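Local coordinates for protein CheQ (Campylobacter jejuni subsp. jejuni, PDB 6A51) that regulates, together with CheP, transcription of the core chemotaxis operon cheVAW in this bacterial pathogen, at residues 22-28 against 82-87; 91-97 against 140-144. All blocks are in the same frame, centred on the assembly; numbering follows the deposited sequence.

How the contacts relate
The chain ties its pieces together in series: contact 1 (22-28 with 82-87) closes before contact 2 (91-97 with 140-144) opens, and their centres lie about 16 Å apart. Strand 85-87 of contact 1 runs directly into helix 88-95, whose end makes contact 2, and packing of V86 CG2 on F91 CB joins the two at that step. Helix 127-134 is shared ground, since F23 and V86 of contact 1 and F91 of contact 2 all rest on L127. The strand-helix piece 85-95 thus spans both contacts and joins the N-terminal part of the fold, with the mixed sheet holding strand 27-29, to the C-terminal antiparallel sheet of strand 142-146.

Contact 1 of 2, residues 22-28 against 82-87; sequences EFLDHYI and LNGFVL
With CG of D25 turned beside its own backbone N and anti to its carbonyl carbon (chi1 -79°), the carboxylate reaches the backbone of the 82-87 turn, while L24 and L82, whose first torsions are nearly equal, meet through their CB atoms. D25 OD1 accepts a hydrogen bond from G84 N at 2.7 Å, met nearly along its C-O axis, a nearly straight bond of 160° at the hydrogen. The N83 side chain crosses that of D25 at about a right angle. Here L82 to F85 form a type II beta turn with G84 at positive phi, its backbone N aimed at the carboxylate. F85, the last residue of the turn, opens strand 85-87, one of the two edge strands of a three-stranded antiparallel sheet, and L24 N donates to F85 O at 2.8 Å. On that same oxygen F23 CA leans in a CH...O contact. F23 lays CB against G84 CA at 3.6 Å, and V86 CG1 meets its ring at the edge. Helix 127-134 adds L127, K128 and Y131 against the F23 side chain. Farther along, L82 CD1 lies near Y27 O and I28 CA at the start of strand 27-29.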
ATOM      1  N   GLU A  22      -0.502   7.055   1.252  1.00 46.37           N
ATOM      2  CA  GLU A  22       0.876   7.512   1.334  1.00 44.14           C
ATOM      3  C   GLU A  22       1.795   6.345   1.011  1.00 46.35           C
ATOM      4  O   GLU A  22       1.711   5.281   1.642  1.00 42.68           O
ATOM      5  CB  GLU A  22       1.193   8.081   2.712  1.00 47.90           C
ATOM      6  CG  GLU A  22       2.672   8.071   3.016  1.00 74.38           C
ATOM      7  CD  GLU A  22       3.055   8.952   4.194  1.00 70.81           C
ATOM      8  OE1 GLU A  22       4.276   9.089   4.485  1.00 66.11           O
ATOM      9  OE2 GLU A  22       2.133   9.543   4.823  1.00 68.13           O
ATOM     10  N   PHE A  23       2.665   6.549   0.034  1.00 36.42           N
ATOM     11  CA  PHE A  23       3.491   5.466  -0.461  1.00 38.70           C
ATOM     12  C   PHE A  23       4.593   5.148   0.540  1.00 35.09           C
ATOM     13  O   PHE A  23       4.997   5.994   1.340  1.00 38.97           O
ATOM     14  CB  PHE A  23       4.080   5.834  -1.823  1.00 33.89           C
ATOM     15  CG  PHE A  23       3.104   6.532  -2.726  1.00 32.95           C
ATOM     16  CD1 PHE A  23       1.757   6.186  -2.718  1.00 37.01           C
ATOM     17  CD2 PHE A  23       3.525   7.540  -3.569  1.00 25.68           C
ATOM     18  CE1 PHE A  23       0.852   6.836  -3.528  1.00 31.15           C
ATOM     19  CE2 PHE A  23       2.627   8.192  -4.385  1.00 36.61           C
ATOM     20  CZ  PHE A  23       1.287   7.839  -4.361  1.00 40.90           C
ATOM     21  N   LEU A  24       5.062   3.900   0.499  1.00 33.96           N
ATOM     22  CA  LEU A  24       6.061   3.404   1.433  1.00 30.28           C
ATOM     23  C   LEU A  24       7.498   3.630   0.955  1.00 33.56           C
ATOM     24  O   LEU A  24       8.396   2.873   1.344  1.00 41.50           O
ATOM     25  CB  LEU A  24       5.809   1.923   1.688  1.00 23.05           C
ATOM     26  CG  LEU A  24       4.524   1.603   2.421  1.00 32.10           C
ATOM     27  CD1 LEU A  24       4.145   0.144   2.156  1.00 28.47           C
ATOM     28  CD2 LEU A  24       4.716   1.868   3.931  1.00 31.89           C
ATOM     29  N   ASP A  25       7.730   4.645   0.120  1.00 36.76           N
ATOM     30  CA  ASP A  25       9.049   4.985  -0.412  1.00 34.75           C
ATOM     31  C   ASP A  25      10.152   4.906   0.643  1.00 51.53           C
ATOM     32  O   ASP A  25      11.141   4.178   0.497  1.00 36.18           O
ATOM     33  CB  ASP A  25       9.007   6.405  -0.989  1.00 40.23           C
ATOM     34  CG  ASP A  25       8.376   6.480  -2.376  1.00 50.53           C
ATOM     35  OD1 ASP A  25       7.389   5.766  -2.661  1.00 45.89           O
ATOM     36  OD2 ASP A  25       8.867   7.295  -3.181  1.00 58.85           O
ATOM     37  N   HIS A  26       9.980   5.666   1.715  1.00 46.54           N
ATOM     38  CA  HIS A  26      10.976   5.855   2.753  1.00 36.00           C
ATOM     39  C   HIS A  26      10.996   4.737   3.807  1.00 40.69           C
ATOM     40  O   HIS A  26      11.603   4.942   4.858  1.00 41.04           O
ATOM     41  CB  HIS A  26      10.729   7.203   3.433  1.00 40.26           C
ATOM     42  CG  HIS A  26      10.761   8.361   2.489  1.00 49.73           C
ATOM     43  ND1 HIS A  26      11.697   8.467   1.481  1.00 51.30           N
ATOM     44  CD2 HIS A  26       9.976   9.460   2.397  1.00 52.92           C
ATOM     45  CE1 HIS A  26      11.485   9.582   0.806  1.00 48.35           C
ATOM     46  NE2 HIS A  26      10.446  10.201   1.340  1.00 64.70           N
ATOM     47  N   TYR A  27      10.373   3.583   3.575  1.00 35.87           N
ATOM     48  CA  TYR A  27      10.228   2.569   4.607  1.00 29.63           C
ATOM     49  C   TYR A  27      10.629   1.202   4.080  1.00 35.23           C
ATOM     50  O   TYR A  27      10.546   0.921   2.881  1.00 43.84           O
ATOM     51  CB  TYR A  27       8.781   2.469   5.126  1.00 25.81           C
ATOM     52  CG  TYR A  27       8.306   3.650   5.938  1.00 29.87           C
ATOM     53  CD1 TYR A  27       7.685   4.733   5.333  1.00 33.91           C
ATOM     54  CD2 TYR A  27       8.456   3.674   7.316  1.00 31.34           C
ATOM     55  CE1 TYR A  27       7.227   5.810   6.078  1.00 31.89           C
ATOM     56  CE2 TYR A  27       8.010   4.752   8.070  1.00 37.87           C
ATOM     57  CZ  TYR A  27       7.389   5.814   7.449  1.00 34.64           C
ATOM     58  OH  TYR A  27       6.949   6.889   8.208  1.00 38.15           O
ATOM     59  N   ILE A  28      11.028   0.331   5.006  1.00 30.22           N
ATOM     60  CA  ILE A  28      11.205  -1.085   4.717  1.00 35.81           C
ATOM     61  C   ILE A  28      10.330  -1.884   5.673  1.00 39.14           C
ATOM     62  O   ILE A  28       9.950  -1.425   6.753  1.00 37.51           O
ATOM     63  CB  ILE A  28      12.671  -1.543   4.833  1.00 43.87           C
ATOM     64  CG1 ILE A  28      13.143  -1.384   6.276  1.00 39.09           C
ATOM     65  CG2 ILE A  28      13.564  -0.756   3.880  1.00 43.09           C
ATOM     66  CD1 ILE A  28      14.612  -1.531   6.438  1.00 47.45           C
ATOM     67  N   LEU A  82       9.943  -0.211  -1.912  1.00 35.65           N
ATOM     68  CA  LEU A  82       8.496  -0.084  -1.821  1.00 33.73           C
ATOM     69  C   LEU A  82       8.016   1.244  -2.399  1.00 30.32           C
ATOM     70  O   LEU A  82       6.949   1.728  -2.003  1.00 42.66           O
ATOM     71  CB  LEU A  82       8.049  -0.237  -0.360  1.00 34.51           C
ATOM     72  CG  LEU A  82       8.337  -1.571   0.333  1.00 28.70           C
ATOM     73  CD1 LEU A  82       8.358  -1.396   1.854  1.00 35.43           C
ATOM     74  CD2 LEU A  82       7.287  -2.589  -0.065  1.00 34.59           C
ATOM     75  N   ASN A  83       8.785   1.851  -3.304  1.00 37.38           N
ATOM     76  CA  ASN A  83       8.390   3.119  -3.909  1.00 38.17           C
ATOM     77  C   ASN A  83       7.033   2.996  -4.580  1.00 37.22           C
ATOM     78  O   ASN A  83       6.817   2.095  -5.397  1.00 35.62           O
ATOM     79  CB  ASN A  83       9.436   3.568  -4.917  1.00 42.61           C
ATOM     80  CG  ASN A  83      10.734   4.006  -4.258  1.00 53.80           C
ATOM     81  OD1 ASN A  83      10.772   4.302  -3.063  1.00 54.82           O
ATOM     82  ND2 ASN A  83      11.800   4.060  -5.041  1.00 60.29           N
ATOM     83  N   GLY A  84       6.116   3.899  -4.215  1.00 32.19           N
ATOM     84  CA  GLY A  84       4.757   3.897  -4.720  1.00 20.61           C
ATOM     85  C   GLY A  84       3.845   2.846  -4.125  1.00 31.79           C
ATOM     86  O   GLY A  84       2.652   2.814  -4.469  1.00 29.59           O
ATOM     87  N   PHE A  85       4.344   1.981  -3.250  1.00 30.13           N
ATOM     88  CA  PHE A  85       3.487   0.907  -2.781  1.00 32.58           C
ATOM     89  C   PHE A  85       2.771   1.291  -1.502  1.00 26.39           C
ATOM     90  O   PHE A  85       3.198   2.172  -0.750  1.00 28.81           O
ATOM     91  CB  PHE A  85       4.279  -0.379  -2.572  1.00 31.65           C
ATOM     92  CG  PHE A  85       4.571  -1.103  -3.850  1.00 37.33           C
ATOM     93  CD1 PHE A  85       5.677  -0.747  -4.623  1.00 34.65           C
ATOM     94  CD2 PHE A  85       3.722  -2.114  -4.307  1.00 32.80           C
ATOM     95  CE1 PHE A  85       5.952  -1.408  -5.815  1.00 32.58           C
ATOM     96  CE2 PHE A  85       3.990  -2.786  -5.506  1.00 41.29           C
ATOM     97  CZ  PHE A  85       5.112  -2.432  -6.259  1.00 30.74           C
ATOM     98  N   VAL A  86       1.641   0.623  -1.287  1.00 20.43           N
ATOM     99  CA  VAL A  86       0.924   0.641  -0.022  1.00 24.79           C
ATOM    100  C   VAL A  86       0.506  -0.793   0.268  1.00 25.99           C
ATOM    101  O   VAL A  86       0.457  -1.641  -0.627  1.00 24.48           O
ATOM    102  CB  VAL A  86      -0.314   1.563  -0.051  1.00 27.19           C
ATOM    103  CG1 VAL A  86       0.042   2.933  -0.584  1.00 24.45           C
ATOM    104  CG2 VAL A  86      -1.417   0.931  -0.881  1.00 21.35           C
ATOM    105  N   LEU A  87       0.235  -1.073   1.537  1.00 30.23           N
ATOM    106  CA  LEU A  87      -0.325  -2.369   1.895  1.00 28.57           C
ATOM    107  C   LEU A  87      -1.625  -2.595   1.131  1.00 33.90           C
ATOM    108  O   LEU A  87      -2.434  -1.675   0.968  1.00 34.44           O
ATOM    109  CB  LEU A  87      -0.584  -2.417   3.395  1.00 28.35           C
ATOM    110  CG  LEU A  87      -0.096  -3.598   4.204  1.00 35.21           C
ATOM    111  CD1 LEU A  87       1.289  -3.975   3.758  1.00 34.65           C
ATOM    112  CD2 LEU A  87      -0.082  -3.153   5.639  1.00 41.75           C
TER

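Contact 2 of 2, residues 91-97 against 140-144; sequences FCSFTGL and QHIYI
Two flat side chains, F94 and H141, reach across from either segment and meet obliquely, their planes 38° apart and their centroids 4.1 Å from each other. F94 CE1 sits over the centre of the imidazole, while the same H141 donates from NE2 to the backbone F94 O at 3.1 Å. That bond is bent, the acceptor lying out of the ring plane of H141 and the donor tilted from the carbonyl plane of F94. Both side chains have CG anti to the backbone N (chi1 -176° in F94), which extends each toward the other. Y170 stacks on the H141 ring, and Y131 of helix 127-134 packs on F94.

Beside this pair T95 and I144 run side by side, with I144 CD1 3.9 Å from T95 CB. The same methyl reaches F91 CZ at 4.0 Å, and L97 CD1 touches I144 CG2, forming a small apolar layer. The T95 hydroxyl donates to F91 O at 2.8 Å and accepts a hydrogen bond from L97 N, which fixes its rotation; F91 O also accepts one from T95 N, on the other face of its carbonyl plane. I144 N binds T95 O at 3.0 Å, almost straight, and a water links G96 O to I144 O. The helix ends at T95, and G96, with positive phi, is the first residue past it. An ST turn runs from T95 to L97, and the helix terminus docks nearly perpendicular to the 142-144 part of strand 142-146, an edge strand of the antiparallel sheet with 165-169 and 159-160.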
ATOM      1  N   PHE A  91      -5.005  -0.327   0.697  1.00 24.81           N
ATOM      2  CA  PHE A  91      -5.594   0.056  -0.579  1.00 29.33           C
ATOM      3  C   PHE A  91      -7.082  -0.264  -0.605  1.00 26.72           C
ATOM      4  O   PHE A  91      -7.891   0.562  -1.046  1.00 28.22           O
ATOM      5  CB  PHE A  91      -4.856  -0.643  -1.719  1.00 30.78           C
ATOM      6  CG  PHE A  91      -5.397  -0.333  -3.087  1.00 29.45           C
ATOM      7  CD1 PHE A  91      -6.396  -1.116  -3.649  1.00 30.55           C
ATOM      8  CD2 PHE A  91      -4.882   0.715  -3.828  1.00 29.40           C
ATOM      9  CE1 PHE A  91      -6.895  -0.839  -4.925  1.00 31.67           C
ATOM     10  CE2 PHE A  91      -5.371   0.998  -5.107  1.00 24.11           C
ATOM     11  CZ  PHE A  91      -6.386   0.213  -5.650  1.00 29.58           C
ATOM     12  N   CYS A  92      -7.467  -1.445  -0.109  1.00 28.05           N
ATOM     13  CA  CYS A  92      -8.883  -1.814  -0.103  1.00 23.67           C
ATOM     14  C   CYS A  92      -9.656  -0.997   0.917  1.00 31.15           C
ATOM     15  O   CYS A  92     -10.809  -0.622   0.680  1.00 36.11           O
ATOM     16  CB  CYS A  92      -9.041  -3.309   0.175  1.00 26.26           C
ATOM     17  SG  CYS A  92      -8.309  -4.381  -1.099  1.00 37.35           S
ATOM     18  N   SER A  93      -9.040  -0.718   2.064  1.00 30.96           N
ATOM     19  CA  SER A  93      -9.643   0.201   3.024  1.00 32.46           C
ATOM     20  C   SER A  93      -9.849   1.578   2.392  1.00 29.23           C
ATOM     21  O   SER A  93     -10.967   2.099   2.354  1.00 31.53           O
ATOM     22  CB  SER A  93      -8.745   0.279   4.272  1.00 40.87           C
ATOM     23  OG  SER A  93      -9.186   1.250   5.210  1.00 73.67           O
ATOM     24  N   PHE A  94      -8.777   2.153   1.849  1.00 27.02           N
ATOM     25  CA  PHE A  94      -8.822   3.486   1.255  1.00 28.39           C
ATOM     26  C   PHE A  94      -9.884   3.584   0.157  1.00 32.46           C
ATOM     27  O   PHE A  94     -10.709   4.501   0.158  1.00 33.18           O
ATOM     28  CB  PHE A  94      -7.425   3.809   0.720  1.00 24.11           C
ATOM     29  CG  PHE A  94      -7.266   5.191   0.164  1.00 29.65           C
ATOM     30  CD1 PHE A  94      -7.561   6.302   0.922  1.00 35.10           C
ATOM     31  CD2 PHE A  94      -6.725   5.379  -1.098  1.00 37.11           C
ATOM     32  CE1 PHE A  94      -7.372   7.580   0.411  1.00 36.62           C
ATOM     33  CE2 PHE A  94      -6.534   6.651  -1.609  1.00 39.20           C
ATOM     34  CZ  PHE A  94      -6.868   7.752  -0.854  1.00 36.69           C
ATOM     35  N   THR A  95      -9.893   2.637  -0.780  1.00 20.81           N
ATOM     36  CA  THR A  95     -10.723   2.762  -1.966  1.00 26.17           C
ATOM     37  C   THR A  95     -12.100   2.156  -1.796  1.00 33.39           C
ATOM     38  O   THR A  95     -12.939   2.326  -2.682  1.00 27.80           O
ATOM     39  CB  THR A  95     -10.074   2.079  -3.179  1.00 22.08           C
ATOM     40  OG1 THR A  95      -9.999   0.666  -2.940  1.00 25.91           O
ATOM     41  CG2 THR A  95      -8.693   2.620  -3.455  1.00 15.81           C
ATOM     42  N   GLY A  96     -12.339   1.413  -0.721  1.00 31.30           N
ATOM     43  CA  GLY A  96     -13.571   0.661  -0.641  1.00 26.14           C
ATOM     44  C   GLY A  96     -13.648  -0.548  -1.544  1.00 29.38           C
ATOM     45  O   GLY A  96     -14.699  -1.183  -1.617  1.00 48.87           O
ATOM     46  N   LEU A  97     -12.582  -0.880  -2.261  1.00 41.01           N
ATOM     47  CA  LEU A  97     -12.593  -2.078  -3.087  1.00 41.52           C
ATOM     48  C   LEU A  97     -12.650  -3.314  -2.198  1.00 38.98           C
ATOM     49  O   LEU A  97     -12.027  -3.351  -1.135  1.00 52.34           O
ATOM     50  CB  LEU A  97     -11.344  -2.107  -3.967  1.00 29.94           C
ATOM     51  CG  LEU A  97     -11.132  -3.284  -4.907  1.00 33.00           C
ATOM     52  CD1 LEU A  97     -12.055  -3.140  -6.098  1.00 29.24           C
ATOM     53  CD2 LEU A  97      -9.684  -3.336  -5.351  1.00 30.82           C
ATOM     54  N   GLN A 140      -5.471  13.041  -3.737  1.00 44.89           N
ATOM     55  CA  GLN A 140      -6.906  12.870  -3.840  1.00 38.43           C
ATOM     56  C   GLN A 140      -7.338  11.566  -3.187  1.00 45.33           C
ATOM     57  O   GLN A 140      -6.640  10.550  -3.257  1.00 44.74           O
ATOM     58  CB  GLN A 140      -7.334  12.892  -5.305  1.00 45.54           C
ATOM     59  CG  GLN A 140      -7.876  14.235  -5.743  1.00 36.45           C
ATOM     60  CD  GLN A 140      -7.755  14.423  -7.215  1.00 49.84           C
ATOM     61  OE1 GLN A 140      -6.654  14.339  -7.766  1.00 56.20           O
ATOM     62  NE2 GLN A 140      -8.885  14.666  -7.887  1.00 74.50           N
ATOM     63  N   HIS A 141      -8.490  11.604  -2.532  1.00 35.36           N
ATOM     64  CA  HIS A 141      -9.097  10.400  -2.000  1.00 37.81           C
ATOM     65  C   HIS A 141      -9.973   9.812  -3.097  1.00 40.49           C
ATOM     66  O   HIS A 141     -11.006  10.384  -3.442  1.00 55.71           O
ATOM     67  CB  HIS A 141      -9.898  10.696  -0.734  1.00 37.57           C
ATOM     68  CG  HIS A 141     -10.208   9.473   0.075  1.00 69.25           C
ATOM     69  ND1 HIS A 141      -9.989   9.400   1.437  1.00 67.37           N
ATOM     70  CD2 HIS A 141     -10.712   8.266  -0.290  1.00 53.97           C
ATOM     71  CE1 HIS A 141     -10.349   8.205   1.875  1.00 53.10           C
ATOM     72  NE2 HIS A 141     -10.790   7.498   0.847  1.00 49.21           N
ATOM     73  N   ILE A 142      -9.554   8.685  -3.654  1.00 37.15           N
ATOM     74  CA  ILE A 142     -10.308   7.990  -4.689  1.00 34.78           C
ATOM     75  C   ILE A 142     -11.143   6.900  -4.037  1.00 27.59           C
ATOM     76  O   ILE A 142     -10.774   6.345  -3.002  1.00 32.62           O
ATOM     77  CB  ILE A 142      -9.372   7.404  -5.771  1.00 21.78           C
ATOM     78  CG1 ILE A 142      -8.415   6.390  -5.152  1.00 32.26           C
ATOM     79  CG2 ILE A 142      -8.546   8.513  -6.413  1.00 20.77           C
ATOM     80  CD1 ILE A 142      -7.462   5.749  -6.141  1.00 23.20           C
ATOM     81  N   TYR A 143     -12.288   6.598  -4.635  1.00 27.87           N
ATOM     82  CA  TYR A 143     -13.027   5.386  -4.330  1.00 22.35           C
ATOM     83  C   TYR A 143     -13.275   4.619  -5.619  1.00 35.90           C
ATOM     84  O   TYR A 143     -13.313   5.201  -6.710  1.00 26.26           O
ATOM     85  CB  TYR A 143     -14.368   5.661  -3.646  1.00 22.02           C
ATOM     86  CG  TYR A 143     -15.397   6.440  -4.461  1.00 22.56           C
ATOM     87  CD1 TYR A 143     -15.443   7.832  -4.410  1.00 16.25           C
ATOM     88  CD2 TYR A 143     -16.344   5.787  -5.241  1.00 25.25           C
ATOM     89  CE1 TYR A 143     -16.392   8.547  -5.113  1.00 31.81           C
ATOM     90  CE2 TYR A 143     -17.299   6.497  -5.957  1.00 29.69           C
ATOM     91  CZ  TYR A 143     -17.313   7.872  -5.892  1.00 38.07           C
ATOM     92  OH  TYR A 143     -18.254   8.583  -6.591  1.00 48.55           O
ATOM     93  N   ILE A 144     -13.446   3.305  -5.470  1.00 26.30           N
ATOM     94  CA  ILE A 144     -13.695   2.388  -6.574  1.00 33.71           C
ATOM     95  C   ILE A 144     -15.015   1.697  -6.290  1.00 33.70           C
ATOM     96  O   ILE A 144     -15.223   1.171  -5.195  1.00 32.56           O
ATOM     97  CB  ILE A 144     -12.570   1.348  -6.738  1.00 31.23           C
ATOM     98  CG1 ILE A 144     -11.221   2.025  -6.933  1.00 30.86           C
ATOM     99  CG2 ILE A 144     -12.853   0.426  -7.927  1.00 18.08           C
ATOM    100  CD1 ILE A 144     -10.046   1.054  -6.899  1.00 21.14           C
TER
HETATM  101  O   HOH W   1     -16.449  -1.320  -4.101  1.00 40.36           O